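Local structure of transcriptional regulator (Enterococcus faecalis, 3QFI) at residues D212-D215 and I216-K219. The protein belongs to the LytR-CpsA-Psr family, whose members are linked to the cell envelope of Gram-positive bacteria, and is named a transcriptional regulator. Residues are numbered along the deposited sequence; the frame is centred on the assembly and turned at random.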
ATOM      1  N   ASP A 212      -9.124  16.737  -8.421  1.00 21.28           N
ATOM      2  CA  ASP A 212      -9.344  15.320  -8.195  1.00 17.80           C
ATOM      3  C   ASP A 212      -9.677  15.097  -6.727  1.00 20.15           C
ATOM      4  O   ASP A 212     -10.572  14.324  -6.398  1.00 20.29           O
ATOM      5  CB  ASP A 212      -8.107  14.497  -8.595  1.00 26.08           C
ATOM      6  CG  ASP A 212      -7.918  14.393 -10.124  1.00 29.99           C
ATOM      7  OD1 ASP A 212      -8.915  14.220 -10.860  1.00 36.44           O
ATOM      8  OD2 ASP A 212      -6.760  14.458 -10.591  1.00 25.39           O
ATOM      9  N   MET A 213      -8.965  15.792  -5.848  1.00 27.72           N
ATOM     10  CA  MET A 213      -9.194  15.677  -4.411  1.00 31.14           C
ATOM     11  C   MET A 213     -10.593  16.179  -4.039  1.00 31.60           C
ATOM     12  O   MET A 213     -11.328  15.507  -3.306  1.00 22.74           O
ATOM     13  CB  MET A 213      -8.149  16.485  -3.644  1.00 35.05           C
ATOM     14  CG  MET A 213      -7.455  15.690  -2.574  1.00 42.22           C
ATOM     15  SD  MET A 213      -6.433  14.415  -3.302  1.00 49.95           S
ATOM     16  CE  MET A 213      -4.859  15.323  -3.477  1.00 50.68           C
ATOM     17  N   MET A 214     -10.953  17.358  -4.541  1.00 30.00           N
ATOM     18  CA  MET A 214     -12.265  17.941  -4.270  1.00 32.67           C
ATOM     19  C   MET A 214     -13.373  17.017  -4.785  1.00 37.76           C
ATOM     20  O   MET A 214     -14.459  16.970  -4.210  1.00 44.54           O
ATOM     21  CB  MET A 214     -12.397  19.325  -4.926  1.00 34.92           C
ATOM     22  CG  MET A 214     -11.468  20.417  -4.375  1.00 31.47           C
ATOM     23  SD  MET A 214     -11.905  21.113  -2.741  1.00 36.88           S
ATOM     24  CE  MET A 214     -11.252  19.856  -1.621  1.00 39.52           C
ATOM     25  N   ASP A 215     -13.104  16.291  -5.871  1.00 28.97           N
ATOM     26  CA  ASP A 215     -14.087  15.362  -6.431  1.00 27.46           C
ATOM     27  C   ASP A 215     -14.247  14.155  -5.515  1.00 27.99           C
ATOM     28  O   ASP A 215     -15.332  13.580  -5.410  1.00 20.96           O
ATOM     29  CB  ASP A 215     -13.653  14.870  -7.816  1.00 28.65           C
ATOM     30  CG  ASP A 215     -14.059  15.815  -8.934  1.00 35.95           C
ATOM     31  OD1 ASP A 215     -13.804  15.477 -10.110  1.00 34.32           O
ATOM     32  OD2 ASP A 215     -14.633  16.884  -8.644  1.00 43.14           O
ATOM     33  N   ILE A 216     -13.152  13.771  -4.866  1.00 28.56           N
ATOM     34  CA  ILE A 216     -13.157  12.633  -3.959  1.00 23.73           C
ATOM     35  C   ILE A 216     -13.845  12.993  -2.645  1.00 28.91           C
ATOM     36  O   ILE A 216     -14.656  12.224  -2.144  1.00 33.74           O
ATOM     37  CB  ILE A 216     -11.720  12.155  -3.632  1.00 24.01           C
ATOM     38  CG1 ILE A 216     -10.874  12.073  -4.907  1.00  6.73           C
ATOM     39  CG2 ILE A 216     -11.772  10.799  -2.937  1.00 12.61           C
ATOM     40  CD1 ILE A 216     -11.416  11.153  -5.970  1.00 38.62           C
ATOM     41  N   GLN A 217     -13.519  14.165  -2.101  1.00 39.92           N
ATOM     42  CA  GLN A 217     -14.095  14.630  -0.835  1.00 50.40           C
ATOM     43  C   GLN A 217     -15.533  15.155  -0.983  1.00 47.37           C
ATOM     44  O   GLN A 217     -15.935  16.090  -0.288  1.00 51.90           O
ATOM     45  CB  GLN A 217     -13.211  15.736  -0.207  1.00 58.95           C
ATOM     46  CG  GLN A 217     -11.758  15.323   0.130  1.00 64.45           C
ATOM     47  CD  GLN A 217     -10.970  16.403   0.900  1.00 61.49           C
ATOM     48  OE1 GLN A 217     -10.876  17.557   0.465  1.00 62.81           O
ATOM     49  NE2 GLN A 217     -10.388  16.018   2.036  1.00 50.92           N
ATOM     50  N   SER A 218     -16.308  14.556  -1.880  1.00 39.39           N
ATOM     51  CA  SER A 218     -17.685  14.990  -2.093  1.00 34.37           C
ATOM     52  C   SER A 218     -18.463  13.960  -2.885  1.00 34.52           C
ATOM     53  O   SER A 218     -19.665  14.110  -3.108  1.00 36.72           O
ATOM     54  CB  SER A 218     -17.709  16.306  -2.864  1.00 35.20           C
ATOM     55  OG  SER A 218     -17.133  16.144  -4.148  1.00 45.16           O
ATOM     56  N   LYS A 219     -17.782  12.907  -3.306  1.00 28.67           N
ATOM     57  CA  LYS A 219     -18.435  11.896  -4.112  1.00 22.49           C
ATOM     58  C   LYS A 219     -18.018  10.475  -3.782  1.00 24.48           C
ATOM     59  O   LYS A 219     -18.608   9.518  -4.279  1.00 26.97           O
ATOM     60  CB  LYS A 219     -18.143  12.191  -5.572  1.00 23.02           C
ATOM     61  CG  LYS A 219     -18.791  13.465  -6.072  1.00  9.79           C
ATOM     62  CD  LYS A 219     -18.119  13.979  -7.328  1.00 24.26           C
ATOM     63  CE  LYS A 219     -17.820  12.846  -8.294  1.00 31.38           C
ATOM     64  NZ  LYS A 219     -19.065  12.107  -8.632  1.00 32.03           N
TER
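Met213 O accepts a hydrogen bond from the backbone N of Gln217 at 2.8 Å, a nearly straight bond with an N-H...O angle of 165°. This is an i to i+4 bond near the end of helix 210-216. Gln217 then leaves helical geometry, its psi turning to +34°. Met213 O also takes a weak bond from Ile216 N at 3.0 Å. The side chain of Ser218 also bonds back to the helix. Its OG donates to Met214 O at 2.8 Å and lies in the carbonyl plane. With chi1 at 62°, OG sits between the backbone N and the carbonyl carbon of its own residue, turned back to the helix end.

The contact is thus the C-terminal end of a short surface helix, which leads into the loop before strand 227-230, an outermost strand of the mixed sheet.

Lys219 curls over the same end. Its CB lies 3.1 Å from Asp215 O, and CG and CD also pass close to that oxygen. NZ is hydrogen-bonded to Asp17 O and stays 6.4 Å from Asp215 OD1, too far for a salt bridge. On another side of the turn, Met214 CE approaches Gln217 OE1 at 3.1 Å, the two side chains crossing at a slant. Ile216 is the buried residue here and packs on Ile16, which Asp212 and Asp215 also touch.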